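Local coordinates for protein heavy metal cation tricomponent efflux pump ZneA(CzcA-like) (Cupriavidus metallidurans, PDB 4K0J) that exports zinc ions in exchange for protons, as the inner-membrane RND pump of a three-component heavy metal efflux system, at residues C[44-58]-C[87-101]. Residues are numbered along the deposited sequence; the frame is centred on the assembly and turned at random.
Sequences DTTSQVVTQVNGLAA and TFGLSLITVVFKDGA
V49 and I93 lie side by side on one face of the sheet, as a hydrogen-bonded pair of the antiparallel strands 46-52 and 90-97. V49 N gives to I93 O and I93 N to V49 O, each at 2.9 Å. Two backbone hydrogen bonds likewise join S47 to V95 and T51 to S91.

F88 sits in the turn 87-90, against the turn 53-56. Its CG stands anti to the backbone N (chi1 176°), which sends the ring along the turn 53-56. F88 CB lies 3.9 Å from L56 O, and F88 CG 3.6 Å from L56 O. F88 CD1 comes closer, 3.2 Å from the same L56 O, with A57 CA at the ring edge. F88 CE1 is 3.5 Å from G55 O. F88 CZ, at the tip, is 4.1 Å from G55 O. L56 O also accepts from G89 N at 2.8 Å, nearly along the C=O axis. V226 of a second subunit packs on F88.

Near the other end of the strand pair V95 O takes two donors, S47 N and T46 OG1. The hydroxyl stands above the carbonyl plane, 57° out of it.

V49, T51, I93 and V95 share one face; T51, I93 and V95 touch helix 62-73 there. Strand 79-87 pairs with 90-97 on its other edge. Strands 46-52 and 90-97 are thus neighbours in an antiparallel sheet backed by helices 62-73 and 103-113, consistent with a porter subdomain of an RND pump.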
loop_
_atom_site.group_PDB
_atom_site.type_symbol
_atom_site.label_atom_id
_atom_site.label_comp_id
_atom_site.label_asym_id
_atom_site.label_seq_id
_atom_site.Cartn_x
_atom_site.Cartn_y
_atom_site.Cartn_z
ATOM N N ASP C 44 13.413 6.434 -14.405
ATOM C CA ASP C 44 12.410 5.387 -14.317
ATOM C C ASP C 44 12.461 4.789 -12.914
ATOM O O ASP C 44 13.413 5.021 -12.170
ATOM C CB ASP C 44 12.676 4.314 -15.370
ATOM C CG ASP C 44 12.737 4.883 -16.776
ATOM O OD1 ASP C 44 13.592 4.427 -17.568
ATOM O OD2 ASP C 44 11.931 5.786 -17.089
ATOM N N THR C 45 11.436 4.024 -12.553
ATOM C CA THR C 45 11.364 3.430 -11.226
ATOM C C THR C 45 12.402 2.325 -11.048
ATOM O O THR C 45 12.242 1.219 -11.566
ATOM C CB THR C 45 9.982 2.848 -10.966
ATOM O OG1 THR C 45 8.997 3.715 -11.534
ATOM C CG2 THR C 45 9.741 2.716 -9.472
ATOM N N THR C 46 13.462 2.631 -10.305
ATOM C CA THR C 46 14.557 1.687 -10.096
ATOM C C THR C 46 14.962 1.548 -8.632
ATOM O O THR C 46 14.707 2.433 -7.817
ATOM C CB THR C 46 15.804 2.078 -10.914
ATOM O OG1 THR C 46 16.904 1.251 -10.524
ATOM C CG2 THR C 46 16.169 3.538 -10.674
ATOM N N SER C 47 15.595 0.429 -8.312
ATOM C CA SER C 47 16.114 0.197 -6.975
ATOM C C SER C 47 17.204 -0.860 -7.029
ATOM O O SER C 47 17.107 -1.826 -7.790
ATOM C CB SER C 47 15.001 -0.241 -6.027
ATOM O OG SER C 47 15.477 -0.310 -4.698
ATOM N N GLN C 48 18.252 -0.671 -6.235
ATOM C CA GLN C 48 19.369 -1.614 -6.220
ATOM C C GLN C 48 19.624 -2.214 -4.834
ATOM O O GLN C 48 19.437 -1.554 -3.804
ATOM C CB GLN C 48 20.646 -0.987 -6.803
ATOM C CG GLN C 48 20.821 0.496 -6.496
ATOM C CD GLN C 48 22.170 1.037 -6.930
ATOM O OE1 GLN C 48 23.018 0.294 -7.424
ATOM N NE2 GLN C 48 22.379 2.340 -6.743
ATOM N N VAL C 49 20.029 -3.482 -4.829
ATOM C CA VAL C 49 20.367 -4.195 -3.599
ATOM C C VAL C 49 21.880 -4.339 -3.427
ATOM O O VAL C 49 22.594 -4.710 -4.357
ATOM C CB VAL C 49 19.673 -5.583 -3.517
ATOM C CG1 VAL C 49 19.616 -6.247 -4.876
ATOM C CG2 VAL C 49 20.378 -6.489 -2.512
ATOM N N VAL C 50 22.356 -4.032 -2.225
ATOM C CA VAL C 50 23.778 -4.034 -1.946
ATOM C C VAL C 50 24.141 -5.157 -0.984
ATOM O O VAL C 50 23.785 -5.118 0.197
ATOM C CB VAL C 50 24.221 -2.695 -1.330
ATOM C CG1 VAL C 50 25.726 -2.536 -1.429
ATOM C CG2 VAL C 50 23.517 -1.544 -2.021
ATOM N N THR C 51 24.838 -6.166 -1.500
ATOM C CA THR C 51 25.405 -7.206 -0.654
ATOM C C THR C 51 26.883 -6.901 -0.487
ATOM O O THR C 51 27.695 -7.249 -1.345
ATOM C CB THR C 51 25.250 -8.612 -1.270
ATOM O OG1 THR C 51 23.901 -8.812 -1.707
ATOM C CG2 THR C 51 25.599 -9.672 -0.242
ATOM N N GLN C 52 27.229 -6.237 0.612
ATOM C CA GLN C 52 28.603 -5.804 0.843
ATOM C C GLN C 52 29.379 -6.738 1.764
ATOM O O GLN C 52 28.990 -6.957 2.907
ATOM C CB GLN C 52 28.624 -4.387 1.416
ATOM C CG GLN C 52 29.959 -3.989 2.016
ATOM C CD GLN C 52 30.009 -2.531 2.425
ATOM O OE1 GLN C 52 29.163 -1.733 2.023
ATOM N NE2 GLN C 52 31.004 -2.175 3.226
ATOM N N VAL C 53 30.481 -7.281 1.257
ATOM C CA VAL C 53 31.388 -8.085 2.073
ATOM C C VAL C 53 32.765 -7.413 2.161
ATOM O O VAL C 53 33.544 -7.442 1.208
ATOM C CB VAL C 53 31.541 -9.519 1.527
ATOM C CG1 VAL C 53 32.174 -10.398 2.577
ATOM C CG2 VAL C 53 30.190 -10.089 1.114
ATOM N N ASN C 54 33.053 -6.813 3.311
ATOM C CA ASN C 54 34.244 -5.979 3.483
ATOM C C ASN C 54 35.573 -6.716 3.305
ATOM O O ASN C 54 35.812 -7.745 3.936
ATOM C CB ASN C 54 34.223 -5.294 4.855
ATOM C CG ASN C 54 32.873 -4.676 5.183
ATOM O OD1 ASN C 54 32.519 -3.616 4.665
ATOM N ND2 ASN C 54 32.118 -5.334 6.058
ATOM N N GLY C 55 36.433 -6.179 2.444
ATOM C CA GLY C 55 37.787 -6.685 2.290
ATOM C C GLY C 55 37.930 -7.925 1.424
ATOM O O GLY C 55 39.045 -8.389 1.170
ATOM N N LEU C 56 36.802 -8.458 0.964
ATOM C CA LEU C 56 36.800 -9.686 0.177
ATOM C C LEU C 56 36.910 -9.384 -1.317
ATOM O O LEU C 56 36.382 -8.375 -1.785
ATOM C CB LEU C 56 35.540 -10.503 0.482
ATOM C CG LEU C 56 35.788 -11.984 0.777
ATOM C CD1 LEU C 56 34.651 -12.589 1.583
ATOM C CD2 LEU C 56 35.993 -12.747 -0.513
ATOM N N ALA C 57 37.596 -10.254 -2.058
ATOM C CA ALA C 57 37.823 -10.043 -3.490
ATOM C C ALA C 57 36.643 -10.432 -4.404
ATOM O O ALA C 57 35.538 -10.719 -3.932
ATOM C CB ALA C 57 39.095 -10.736 -3.929
ATOM N N ALA C 58 36.912 -10.473 -5.710
ATOM C CA ALA C 58 35.874 -10.373 -6.746
ATOM C C ALA C 58 35.363 -11.668 -7.394
ATOM O O ALA C 58 34.900 -11.646 -8.536
ATOM C CB ALA C 58 36.347 -9.417 -7.837
ATOM N N THR C 87 32.200 -7.753 -7.568
ATOM C CA THR C 87 33.574 -7.284 -7.450
ATOM C C THR C 87 34.105 -7.263 -6.017
ATOM O O THR C 87 33.379 -7.543 -5.058
ATOM C CB THR C 87 33.730 -5.858 -8.034
ATOM O OG1 THR C 87 35.061 -5.381 -7.792
ATOM C CG2 THR C 87 32.733 -4.911 -7.387
ATOM N N PHE C 88 35.389 -6.928 -5.900
ATOM C CA PHE C 88 36.051 -6.716 -4.619
ATOM C C PHE C 88 35.214 -5.751 -3.796
ATOM O O PHE C 88 34.895 -4.644 -4.240
ATOM C CB PHE C 88 37.466 -6.160 -4.848
ATOM C CG PHE C 88 38.217 -5.811 -3.581
ATOM C CD1 PHE C 88 38.902 -6.785 -2.871
ATOM C CD2 PHE C 88 38.272 -4.498 -3.128
ATOM C CE1 PHE C 88 39.607 -6.462 -1.715
ATOM C CE2 PHE C 88 38.975 -4.170 -1.974
ATOM C CZ PHE C 88 39.642 -5.154 -1.268
ATOM N N GLY C 89 34.831 -6.198 -2.609
ATOM C CA GLY C 89 33.997 -5.396 -1.743
ATOM C C GLY C 89 32.541 -5.819 -1.737
ATOM O O GLY C 89 31.932 -5.891 -0.668
ATOM N N LEU C 90 31.975 -6.116 -2.908
ATOM C CA LEU C 90 30.524 -6.262 -2.978
ATOM C C LEU C 90 29.903 -6.892 -4.224
ATOM O O LEU C 90 30.545 -7.104 -5.250
ATOM C CB LEU C 90 29.861 -4.897 -2.777
ATOM C CG LEU C 90 29.768 -4.030 -4.030
ATOM C CD1 LEU C 90 28.833 -2.874 -3.790
ATOM C CD2 LEU C 90 31.126 -3.515 -4.447
ATOM N N SER C 91 28.611 -7.172 -4.089
ATOM C CA SER C 91 27.732 -7.520 -5.192
ATOM C C SER C 91 26.552 -6.563 -5.162
ATOM O O SER C 91 25.745 -6.605 -4.233
ATOM C CB SER C 91 27.198 -8.932 -5.016
ATOM O OG SER C 91 25.884 -9.021 -5.537
ATOM N N LEU C 92 26.455 -5.694 -6.163
ATOM C CA LEU C 92 25.325 -4.770 -6.229
ATOM C C LEU C 92 24.434 -5.059 -7.433
ATOM O O LEU C 92 24.895 -5.106 -8.578
ATOM C CB LEU C 92 25.770 -3.300 -6.178
ATOM C CG LEU C 92 26.505 -2.619 -7.329
ATOM C CD1 LEU C 92 26.494 -1.124 -7.126
ATOM C CD2 LEU C 92 27.923 -3.114 -7.406
ATOM N N ILE C 93 23.151 -5.271 -7.161
ATOM C CA ILE C 93 22.215 -5.668 -8.202
ATOM C C ILE C 93 21.216 -4.564 -8.484
ATOM O O ILE C 93 20.490 -4.144 -7.591
ATOM C CB ILE C 93 21.452 -6.938 -7.801
ATOM C CG1 ILE C 93 22.394 -8.146 -7.785
ATOM C CG2 ILE C 93 20.270 -7.164 -8.724
ATOM C CD1 ILE C 93 21.743 -9.427 -7.320
ATOM N N THR C 94 21.186 -4.088 -9.723
ATOM C CA THR C 94 20.265 -3.027 -10.106
ATOM C C THR C 94 19.008 -3.610 -10.742
ATOM O O THR C 94 19.094 -4.457 -11.628
ATOM C CB THR C 94 20.926 -2.025 -11.078
ATOM O OG1 THR C 94 21.975 -1.324 -10.401
ATOM C CG2 THR C 94 19.912 -1.016 -11.583
ATOM N N VAL C 95 17.841 -3.168 -10.274
ATOM C CA VAL C 95 16.582 -3.554 -10.905
ATOM C C VAL C 95 15.775 -2.333 -11.303
ATOM O O VAL C 95 15.460 -1.501 -10.460
ATOM C CB VAL C 95 15.706 -4.425 -9.989
ATOM C CG1 VAL C 95 14.308 -4.578 -10.585
ATOM C CG2 VAL C 95 16.345 -5.782 -9.783
ATOM N N VAL C 96 15.449 -2.226 -12.588
ATOM C CA VAL C 96 14.540 -1.190 -13.054
ATOM C C VAL C 96 13.213 -1.836 -13.435
ATOM O O VAL C 96 13.185 -2.923 -14.014
ATOM C CB VAL C 96 15.149 -0.351 -14.208
ATOM C CG1 VAL C 96 16.477 -0.937 -14.656
ATOM C CG2 VAL C 96 14.184 -0.233 -15.381
ATOM N N PHE C 97 12.120 -1.164 -13.079
ATOM C CA PHE C 97 10.770 -1.716 -13.202
ATOM C C PHE C 97 10.014 -1.185 -14.416
ATOM O O PHE C 97 10.503 -0.316 -15.137
ATOM C CB PHE C 97 9.962 -1.415 -11.941
ATOM C CG PHE C 97 10.481 -2.095 -10.706
ATOM C CD1 PHE C 97 11.587 -1.602 -10.036
ATOM C CD2 PHE C 97 9.853 -3.222 -10.206
ATOM C CE1 PHE C 97 12.062 -2.225 -8.900
ATOM C CE2 PHE C 97 10.325 -3.846 -9.064
ATOM C CZ PHE C 97 11.430 -3.347 -8.412
ATOM N N LYS C 98 8.820 -1.724 -14.643
ATOM C CA LYS C 98 7.954 -1.233 -15.708
ATOM C C LYS C 98 7.333 0.073 -15.250
ATOM O O LYS C 98 7.418 0.416 -14.078
ATOM C CB LYS C 98 6.860 -2.253 -16.042
ATOM C CG LYS C 98 7.174 -3.161 -17.224
ATOM C CD LYS C 98 7.250 -2.375 -18.529
ATOM C CE LYS C 98 7.571 -3.281 -19.715
ATOM N NZ LYS C 98 7.769 -2.507 -20.974
ATOM N N ASP C 99 6.714 0.803 -16.171
ATOM C CA ASP C 99 6.072 2.067 -15.821
ATOM C C ASP C 99 4.712 1.863 -15.159
ATOM O O ASP C 99 3.962 0.943 -15.506
ATOM C CB ASP C 99 5.956 2.985 -17.037
ATOM C CG ASP C 99 7.079 3.999 -17.104
ATOM O OD1 ASP C 99 8.137 3.758 -16.479
ATOM O OD2 ASP C 99 6.905 5.037 -17.777
ATOM N N GLY C 100 4.408 2.730 -14.196
ATOM C CA GLY C 100 3.201 2.601 -13.405
ATOM C C GLY C 100 3.493 1.884 -12.104
ATOM O O GLY C 100 2.666 1.867 -11.190
ATOM N N ALA C 101 4.678 1.286 -12.021
ATOM C CA ALA C 101 5.096 0.577 -10.820
ATOM C C ALA C 101 5.466 1.564 -9.723
ATOM O O ALA C 101 6.478 2.261 -9.821
ATOM C CB ALA C 101 6.263 -0.350 -11.123
#